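Local coordinates for protein prophenoloxidase b (Marsupenaeus japonicus, PDB 3WKY) that is a type 3 copper protein, the inactive precursor of a phenoloxidase that probably hydroxylates monophenols and oxidises o-diphenols at a dinuclear copper site, at residues R500-D512 against S522-E534. Numbering follows the deposited sequence.
Sequences RMKLRIFLAPKFD and SLLRYWTEVDVFE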
ATOM      1  N   ARG A 500     -57.355  28.103 -10.355  1.00 31.51           N
ATOM      2  CA  ARG A 500     -56.161  28.496  -9.618  1.00 34.69           C
ATOM      3  C   ARG A 500     -55.027  27.585 -10.065  1.00 25.97           C
ATOM      4  O   ARG A 500     -55.240  26.397 -10.324  1.00 26.38           O
ATOM      5  CB  ARG A 500     -56.351  28.306  -8.114  1.00 36.10           C
ATOM      6  CG  ARG A 500     -57.454  29.128  -7.476  1.00 52.24           C
ATOM      7  CD  ARG A 500     -57.444  28.958  -5.953  1.00 56.84           C
ATOM      8  NE  ARG A 500     -57.329  27.558  -5.546  1.00 41.94           N
ATOM      9  CZ  ARG A 500     -58.327  26.678  -5.601  1.00 53.87           C
ATOM     10  NH1 ARG A 500     -59.517  27.056  -6.055  1.00 65.47           N
ATOM     11  NH2 ARG A 500     -58.142  25.422  -5.209  1.00 45.17           N
ATOM     12  N   MET A 501     -53.825  28.131 -10.159  1.00 25.92           N
ATOM     13  CA  MET A 501     -52.691  27.273 -10.441  1.00 30.97           C
ATOM     14  C   MET A 501     -51.432  27.727  -9.724  1.00 22.48           C
ATOM     15  O   MET A 501     -51.320  28.885  -9.302  1.00 22.24           O
ATOM     16  CB  MET A 501     -52.448  27.206 -11.939  1.00 31.67           C
ATOM     17  CG  MET A 501     -52.070  28.515 -12.516  1.00 42.92           C
ATOM     18  SD  MET A 501     -50.497  28.312 -13.324  1.00 57.75           S
ATOM     19  CE  MET A 501     -50.857  29.130 -14.861  1.00 29.88           C
ATOM     20  N   LYS A 502     -50.504  26.790  -9.568  1.00 24.15           N
ATOM     21  CA  LYS A 502     -49.173  27.097  -9.059  1.00 22.69           C
ATOM     22  C   LYS A 502     -48.175  26.877 -10.200  1.00 20.73           C
ATOM     23  O   LYS A 502     -48.172  25.822 -10.834  1.00 25.72           O
ATOM     24  CB  LYS A 502     -48.849  26.216  -7.854  1.00 24.20           C
ATOM     25  CG  LYS A 502     -47.366  26.208  -7.470  1.00 25.22           C
ATOM     26  CD  LYS A 502     -47.174  25.785  -6.015  1.00 30.13           C
ATOM     27  CE  LYS A 502     -47.299  26.985  -5.092  1.00 35.40           C
ATOM     28  NZ  LYS A 502     -47.157  26.611  -3.657  1.00 35.51           N
ATOM     29  N   LEU A 503     -47.375  27.895 -10.500  1.00 18.12           N
ATOM     30  CA  LEU A 503     -46.335  27.763 -11.509  1.00 17.65           C
ATOM     31  C   LEU A 503     -45.075  27.259 -10.798  1.00 21.63           C
ATOM     32  O   LEU A 503     -44.735  27.736  -9.717  1.00 20.84           O
ATOM     33  CB  LEU A 503     -46.065  29.097 -12.184  1.00 23.65           C
ATOM     34  CG  LEU A 503     -47.101  29.461 -13.254  1.00 23.68           C
ATOM     35  CD1 LEU A 503     -46.898  30.890 -13.730  1.00 25.68           C
ATOM     36  CD2 LEU A 503     -46.985  28.486 -14.418  1.00 20.46           C
ATOM     37  N   ARG A 504     -44.411  26.281 -11.404  1.00 19.14           N
ATOM     38  CA  ARG A 504     -43.213  25.690 -10.805  1.00 18.37           C
ATOM     39  C   ARG A 504     -42.148  25.767 -11.864  1.00 19.83           C
ATOM     40  O   ARG A 504     -42.278  25.156 -12.922  1.00 20.40           O
ATOM     41  CB  ARG A 504     -43.489  24.237 -10.460  1.00 18.07           C
ATOM     42  CG  ARG A 504     -44.647  24.053  -9.504  1.00 19.88           C
ATOM     43  CD  ARG A 504     -44.959  22.599  -9.320  1.00 19.27           C
ATOM     44  NE  ARG A 504     -46.132  22.413  -8.480  1.00 20.98           N
ATOM     45  CZ  ARG A 504     -46.111  22.340  -7.156  1.00 21.28           C
ATOM     46  NH1 ARG A 504     -44.955  22.405  -6.490  1.00 20.51           N
ATOM     47  NH2 ARG A 504     -47.248  22.177  -6.497  1.00 22.96           N
ATOM     48  N   ILE A 505     -41.095  26.526 -11.590  1.00 19.07           N
ATOM     49  CA  ILE A 505     -40.091  26.816 -12.603  1.00 14.05           C
ATOM     50  C   ILE A 505     -38.712  26.410 -12.087  1.00 19.80           C
ATOM     51  O   ILE A 505     -38.330  26.819 -10.995  1.00 18.08           O
ATOM     52  CB  ILE A 505     -40.100  28.304 -12.939  1.00 17.74           C
ATOM     53  CG1 ILE A 505     -41.512  28.679 -13.433  1.00 20.95           C
ATOM     54  CG2 ILE A 505     -39.044  28.622 -13.975  1.00 17.50           C
ATOM     55  CD1 ILE A 505     -41.617  30.004 -14.139  1.00 27.49           C
ATOM     56  N   PHE A 506     -37.988  25.596 -12.860  1.00 19.34           N
ATOM     57  CA  PHE A 506     -36.683  25.065 -12.411  1.00 15.79           C
ATOM     58  C   PHE A 506     -35.635  25.223 -13.507  1.00 17.24           C
ATOM     59  O   PHE A 506     -35.969  25.268 -14.693  1.00 18.22           O
ATOM     60  CB  PHE A 506     -36.804  23.583 -12.011  1.00 14.20           C
ATOM     61  CG  PHE A 506     -37.594  23.356 -10.751  1.00 15.94           C
ATOM     62  CD1 PHE A 506     -38.975  23.242 -10.787  1.00 20.96           C
ATOM     63  CD2 PHE A 506     -36.952  23.265  -9.520  1.00 19.49           C
ATOM     64  CE1 PHE A 506     -39.705  23.042  -9.615  1.00 25.06           C
ATOM     65  CE2 PHE A 506     -37.674  23.062  -8.352  1.00 18.69           C
ATOM     66  CZ  PHE A 506     -39.050  22.943  -8.400  1.00 25.61           C
ATOM     67  N   LEU A 507     -34.362  25.291 -13.106  1.00 15.68           N
ATOM     68  CA  LEU A 507     -33.259  25.548 -14.024  1.00 15.44           C
ATOM     69  C   LEU A 507     -32.249  24.407 -13.895  1.00 20.00           C
ATOM     70  O   LEU A 507     -32.053  23.888 -12.792  1.00 17.97           O
ATOM     71  CB  LEU A 507     -32.552  26.859 -13.640  1.00 18.70           C
ATOM     72  CG  LEU A 507     -31.493  27.447 -14.585  1.00 19.79           C
ATOM     73  CD1 LEU A 507     -32.158  28.162 -15.765  1.00 22.59           C
ATOM     74  CD2 LEU A 507     -30.566  28.405 -13.842  1.00 20.10           C
ATOM     75  N   ALA A 508     -31.630  24.016 -15.011  1.00 18.20           N
ATOM     76  CA  ALA A 508     -30.507  23.065 -14.993  1.00 16.74           C
ATOM     77  C   ALA A 508     -29.672  23.253 -16.249  1.00 18.81           C
ATOM     78  O   ALA A 508     -30.194  23.650 -17.284  1.00 17.90           O
ATOM     79  CB  ALA A 508     -31.016  21.626 -14.909  1.00 20.70           C
ATOM     80  N   PRO A 509     -28.364  22.967 -16.173  1.00 17.64           N
ATOM     81  CA  PRO A 509     -27.589  23.046 -17.419  1.00 18.03           C
ATOM     82  C   PRO A 509     -28.064  21.995 -18.418  1.00 17.25           C
ATOM     83  O   PRO A 509     -28.557  20.928 -18.021  1.00 19.85           O
ATOM     84  CB  PRO A 509     -26.154  22.708 -16.968  1.00 17.43           C
ATOM     85  CG  PRO A 509     -26.148  22.935 -15.484  1.00 17.08           C
ATOM     86  CD  PRO A 509     -27.533  22.589 -15.013  1.00 16.12           C
ATOM     87  N   LYS A 510     -27.926  22.286 -19.704  1.00 19.69           N
ATOM     88  CA  LYS A 510     -28.322  21.332 -20.726  1.00 19.26           C
ATOM     89  C   LYS A 510     -27.249  20.257 -20.945  1.00 20.95           C
ATOM     90  O   LYS A 510     -27.569  19.081 -21.175  1.00 20.56           O
ATOM     91  CB  LYS A 510     -28.639  22.066 -22.039  1.00 20.61           C
ATOM     92  CG  LYS A 510     -29.157  21.159 -23.143  1.00 27.90           C
ATOM     93  CD  LYS A 510     -29.772  21.972 -24.286  1.00 28.00           C
ATOM     94  CE  LYS A 510     -30.355  21.060 -25.368  1.00 33.51           C
ATOM     95  NZ  LYS A 510     -30.967  21.851 -26.476  1.00 37.71           N
ATOM     96  N   PHE A 511     -25.985  20.660 -20.851  1.00 19.54           N
ATOM     97  CA  PHE A 511     -24.866  19.767 -21.150  1.00 16.72           C
ATOM     98  C   PHE A 511     -23.998  19.504 -19.927  1.00 18.19           C
ATOM     99  O   PHE A 511     -23.830  20.387 -19.081  1.00 20.66           O
ATOM    100  CB  PHE A 511     -24.000  20.371 -22.259  1.00 18.55           C
ATOM    101  CG  PHE A 511     -24.777  20.691 -23.508  1.00 24.24           C
ATOM    102  CD1 PHE A 511     -25.019  19.710 -24.459  1.00 24.52           C
ATOM    103  CD2 PHE A 511     -25.285  21.965 -23.712  1.00 22.54           C
ATOM    104  CE1 PHE A 511     -25.749  20.006 -25.611  1.00 29.30           C
ATOM    105  CE2 PHE A 511     -26.016  22.261 -24.853  1.00 26.78           C
ATOM    106  CZ  PHE A 511     -26.246  21.282 -25.799  1.00 27.20           C
ATOM    107  N   ASP A 512     -23.447  18.297 -19.846  1.00 18.46           N
ATOM    108  CA  ASP A 512     -22.473  17.992 -18.786  1.00 19.68           C
ATOM    109  C   ASP A 512     -21.075  18.510 -19.126  1.00 22.49           C
ATOM    110  O   ASP A 512     -20.894  19.230 -20.108  1.00 23.62           O
ATOM    111  CB  ASP A 512     -22.453  16.494 -18.456  1.00 25.78           C
ATOM    112  CG  ASP A 512     -21.948  15.628 -19.609  1.00 24.97           C
ATOM    113  OD1 ASP A 512     -21.257  16.134 -20.521  1.00 22.58           O
ATOM    114  OD2 ASP A 512     -22.231  14.415 -19.582  1.00 28.18           O
ATOM    115  N   SER A 522     -29.927  12.067 -15.200  1.00 16.85           N
ATOM    116  CA  SER A 522     -28.810  12.908 -14.773  1.00 21.35           C
ATOM    117  C   SER A 522     -29.280  14.293 -14.360  1.00 24.35           C
ATOM    118  O   SER A 522     -28.732  14.885 -13.432  1.00 18.91           O
ATOM    119  CB  SER A 522     -27.767  13.031 -15.888  1.00 20.05           C
ATOM    120  OG  SER A 522     -27.262  11.753 -16.235  1.00 23.08           O
ATOM    121  N   LEU A 523     -30.295  14.813 -15.051  1.00 16.61           N
ATOM    122  CA  LEU A 523     -30.801  16.144 -14.740  1.00 17.08           C
ATOM    123  C   LEU A 523     -31.443  16.225 -13.361  1.00 17.56           C
ATOM    124  O   LEU A 523     -31.480  17.297 -12.761  1.00 17.11           O
ATOM    125  CB  LEU A 523     -31.798  16.609 -15.823  1.00 15.44           C
ATOM    126  CG  LEU A 523     -31.169  16.956 -17.173  1.00 14.85           C
ATOM    127  CD1 LEU A 523     -32.272  17.184 -18.239  1.00 17.17           C
ATOM    128  CD2 LEU A 523     -30.319  18.197 -17.047  1.00 18.80           C
ATOM    129  N   LEU A 524     -31.961  15.107 -12.856  1.00 16.02           N
ATOM    130  CA  LEU A 524     -32.521  15.088 -11.499  1.00 20.36           C
ATOM    131  C   LEU A 524     -31.541  15.620 -10.454  1.00 20.10           C
ATOM    132  O   LEU A 524     -31.949  16.189  -9.442  1.00 17.18           O
ATOM    133  CB  LEU A 524     -32.938  13.678 -11.084  1.00 20.63           C
ATOM    134  CG  LEU A 524     -34.107  13.021 -11.811  1.00 23.64           C
ATOM    135  CD1 LEU A 524     -34.349  11.628 -11.246  1.00 18.25           C
ATOM    136  CD2 LEU A 524     -35.369  13.875 -11.684  1.00 20.68           C
ATOM    137  N   ARG A 525     -30.247  15.448 -10.693  1.00 15.61           N
ATOM    138  CA  ARG A 525     -29.270  15.847  -9.682  1.00 15.87           C
ATOM    139  C   ARG A 525     -28.978  17.343  -9.793  1.00 20.40           C
ATOM    140  O   ARG A 525     -28.264  17.898  -8.951  1.00 19.70           O
ATOM    141  CB  ARG A 525     -27.963  15.056  -9.831  1.00 18.40           C
ATOM    142  CG  ARG A 525     -28.139  13.532  -9.978  1.00 17.17           C
ATOM    143  CD  ARG A 525     -28.961  12.905  -8.830  1.00 16.07           C
ATOM    144  NE  ARG A 525     -28.544  13.357  -7.499  1.00 16.62           N
ATOM    145  CZ  ARG A 525     -27.503  12.859  -6.827  1.00 20.06           C
ATOM    146  NH1 ARG A 525     -26.745  11.914  -7.376  1.00 16.68           N
ATOM    147  NH2 ARG A 525     -27.209  13.321  -5.615  1.00 16.44           N
ATOM    148  N   TYR A 526     -29.519  17.980 -10.834  1.00 14.90           N
ATOM    149  CA  TYR A 526     -29.223  19.389 -11.128  1.00 18.46           C
ATOM    150  C   TYR A 526     -30.369  20.390 -10.920  1.00 19.36           C
ATOM    151  O   TYR A 526     -30.098  21.555 -10.677  1.00 18.75           O
ATOM    152  CB  TYR A 526     -28.699  19.562 -12.565  1.00 17.19           C
ATOM    153  CG  TYR A 526     -27.216  19.275 -12.742  1.00 20.19           C
ATOM    154  CD1 TYR A 526     -26.272  20.281 -12.591  1.00 19.66           C
ATOM    155  CD2 TYR A 526     -26.765  17.999 -13.071  1.00 19.07           C
ATOM    156  CE1 TYR A 526     -24.907  20.024 -12.756  1.00 18.94           C
ATOM    157  CE2 TYR A 526     -25.405  17.732 -13.234  1.00 22.53           C
ATOM    158  CZ  TYR A 526     -24.490  18.748 -13.087  1.00 25.22           C
ATOM    159  OH  TYR A 526     -23.144  18.495 -13.254  1.00 24.77           O
ATOM    160  N   TRP A 527     -31.632  19.977 -11.059  1.00 19.79           N
ATOM    161  CA  TRP A 527     -32.729  20.967 -11.048  1.00 20.44           C
ATOM    162  C   TRP A 527     -32.705  21.862  -9.810  1.00 19.10           C
ATOM    163  O   TRP A 527     -32.658  21.359  -8.689  1.00 17.83           O
ATOM    164  CB  TRP A 527     -34.095  20.289 -11.132  1.00 19.60           C
ATOM    165  CG  TRP A 527     -34.309  19.577 -12.422  1.00 21.15           C
ATOM    166  CD1 TRP A 527     -34.425  18.226 -12.606  1.00 18.46           C
ATOM    167  CD2 TRP A 527     -34.430  20.175 -13.721  1.00 18.22           C
ATOM    168  NE1 TRP A 527     -34.616  17.951 -13.938  1.00 18.57           N
ATOM    169  CE2 TRP A 527     -34.622  19.126 -14.644  1.00 15.43           C
ATOM    170  CE3 TRP A 527     -34.404  21.495 -14.188  1.00 15.06           C
ATOM    171  CZ2 TRP A 527     -34.783  19.355 -16.017  1.00 18.35           C
ATOM    172  CZ3 TRP A 527     -34.549  21.721 -15.555  1.00 18.09           C
ATOM    173  CH2 TRP A 527     -34.734  20.652 -16.454  1.00 17.72           C
ATOM    174  N   THR A 528     -32.744  23.177 -10.023  1.00 17.88           N
ATOM    175  CA  THR A 528     -32.800  24.122  -8.909  1.00 14.67           C
ATOM    176  C   THR A 528     -33.985  25.062  -9.077  1.00 16.67           C
ATOM    177  O   THR A 528     -34.355  25.432 -10.199  1.00 16.31           O
ATOM    178  CB  THR A 528     -31.486  24.935  -8.742  1.00 17.53           C
ATOM    179  OG1 THR A 528     -31.556  25.725  -7.543  1.00 18.12           O
ATOM    180  CG2 THR A 528     -31.227  25.841  -9.964  1.00 15.70           C
ATOM    181  N   GLU A 529     -34.587  25.426  -7.954  1.00 18.79           N
ATOM    182  CA  GLU A 529     -35.776  26.276  -7.984  1.00 18.31           C
ATOM    183  C   GLU A 529     -35.459  27.672  -8.510  1.00 18.11           C
ATOM    184  O   GLU A 529     -34.518  28.322  -8.062  1.00 16.42           O
ATOM    185  CB  GLU A 529     -36.410  26.357  -6.584  1.00 17.10           C
ATOM    186  CG  GLU A 529     -37.715  27.180  -6.530  1.00 18.52           C
ATOM    187  CD  GLU A 529     -38.415  27.062  -5.194  1.00 23.11           C
ATOM    188  OE1 GLU A 529     -38.421  25.943  -4.611  1.00 19.78           O
ATOM    189  OE2 GLU A 529     -38.958  28.089  -4.723  1.00 21.31           O
ATOM    190  N   VAL A 530     -36.264  28.126  -9.474  1.00 16.60           N
ATOM    191  CA  VAL A 530     -36.180  29.482 -10.002  1.00 19.57           C
ATOM    192  C   VAL A 530     -37.321  30.287  -9.379  1.00 19.16           C
ATOM    193  O   VAL A 530     -37.115  31.402  -8.886  1.00 22.64           O
ATOM    194  CB  VAL A 530     -36.355  29.492 -11.528  1.00 20.61           C
ATOM    195  CG1 VAL A 530     -36.534  30.931 -12.061  1.00 21.43           C
ATOM    196  CG2 VAL A 530     -35.177  28.820 -12.202  1.00 22.12           C
ATOM    197  N   ASP A 531     -38.512  29.689  -9.376  1.00 19.13           N
ATOM    198  CA  ASP A 531     -39.717  30.365  -8.892  1.00 20.64           C
ATOM    199  C   ASP A 531     -40.855  29.360  -8.787  1.00 16.17           C
ATOM    200  O   ASP A 531     -41.184  28.672  -9.763  1.00 19.56           O
ATOM    201  CB  ASP A 531     -40.096  31.493  -9.867  1.00 22.38           C
ATOM    202  CG  ASP A 531     -40.869  32.636  -9.198  1.00 25.32           C
ATOM    203  OD1 ASP A 531     -41.069  32.617  -7.964  1.00 20.88           O
ATOM    204  OD2 ASP A 531     -41.257  33.579  -9.926  1.00 29.80           O
ATOM    205  N   VAL A 532     -41.443  29.260  -7.599  1.00 17.51           N
ATOM    206  CA  VAL A 532     -42.585  28.382  -7.371  1.00 22.07           C
ATOM    207  C   VAL A 532     -43.594  29.198  -6.583  1.00 25.42           C
ATOM    208  O   VAL A 532     -43.309  29.609  -5.463  1.00 22.94           O
ATOM    209  CB  VAL A 532     -42.188  27.118  -6.561  1.00 25.66           C
ATOM    210  CG1 VAL A 532     -43.431  26.361  -6.089  1.00 23.91           C
ATOM    211  CG2 VAL A 532     -41.280  26.212  -7.390  1.00 21.84           C
ATOM    212  N   PHE A 533     -44.764  29.462  -7.170  1.00 20.32           N
ATOM    213  CA  PHE A 533     -45.703  30.388  -6.549  1.00 27.98           C
ATOM    214  C   PHE A 533     -47.122  30.184  -7.085  1.00 27.94           C
ATOM    215  O   PHE A 533     -47.300  29.661  -8.192  1.00 22.61           O
ATOM    216  CB  PHE A 533     -45.260  31.824  -6.843  1.00 25.43           C
ATOM    217  CG  PHE A 533     -45.415  32.212  -8.283  1.00 29.46           C
ATOM    218  CD1 PHE A 533     -44.441  31.877  -9.216  1.00 23.63           C
ATOM    219  CD2 PHE A 533     -46.549  32.890  -8.715  1.00 32.63           C
ATOM    220  CE1 PHE A 533     -44.586  32.214 -10.547  1.00 34.61           C
ATOM    221  CE2 PHE A 533     -46.699  33.230 -10.043  1.00 26.59           C
ATOM    222  CZ  PHE A 533     -45.720  32.891 -10.962  1.00 29.86           C
ATOM    223  N   GLU A 534     -48.126  30.599  -6.312  1.00 26.74           N
ATOM    224  CA  GLU A 534     -49.507  30.541  -6.795  0.54 26.81           C
ATOM    225  C   GLU A 534     -49.894  31.827  -7.523  1.00 24.37           C
ATOM    226  O   GLU A 534     -49.533  32.926  -7.114  1.00 27.30           O
ATOM    227  CB  GLU A 534     -50.507  30.247  -5.668  0.54 28.43           C
ATOM    228  CG  GLU A 534     -51.948  30.090  -6.178  0.54 25.24           C
ATOM    229  CD  GLU A 534     -52.935  29.674  -5.103  0.54 36.90           C
ATOM    230  OE1 GLU A 534     -52.497  29.194  -4.036  0.54 37.72           O
ATOM    231  OE2 GLU A 534     -54.156  29.831  -5.333  0.54 37.44           O
TER
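Ala508 sets its methyl over one face of the Trp527 indole, a CH-pi contact with Ala508 CB 3.8 Å from the centroid of the six-membered ring. A residue this small suits the spot, because the same CB also meets Tyr526 CB and Leu523 CD2. Further along, Pro509 crosses Tyr526 at about a right angle, its CD 3.6 Å from Tyr526 CD1; Leu523 CD2 covers the Pro509 carbonyl oxygen, a buried acceptor that has no partner in the model. Phe506 CB also meets Trp527 CE3, coming in obliquely; the Phe506 ring slants against Glu529 and touches Val532 CG2 through CZ.

Strands 501-509 and 528-534 run antiparallel in the Ig-like domain of the hemocyanin family, the latter at the border of the sheet within this chain. Paired bonds join Leu503 with Phe533 and Leu507 with Thr528. Between them a classic beta bulge sets both Val530 and Asp531 against Ile505, whose oxygen accepts from Val530 N at 2.9 Å and only weakly from Asp531 N at 3.3 Å. Beta-branched Val530 suits the bulge, touching two residues of the other strand: chi1 of 169° puts CG1 anti to the backbone N and CG2 beside it, where CG2 comes to 3.6 Å from Leu507 CB, and CB packs on Ile505 CG2. The buried carboxylates turn to separate partners, Glu529 to Tyr224 of helix 218-239 and to Ser617, Asp531 to Arg547 and Tyr487.

Toward the exposed end, Leu503 and Phe533 lie side by side, CD1 of Leu503 3.6 Å from CZ of Phe533, and the CD and CE methylenes of Lys502 lie against Val532 CG1. In one of two conformers, Glu534 OE2 lies at the edge of the Arg500 guanidinium, 3.9 Å from Arg500 NE, a long and doubtful salt bridge.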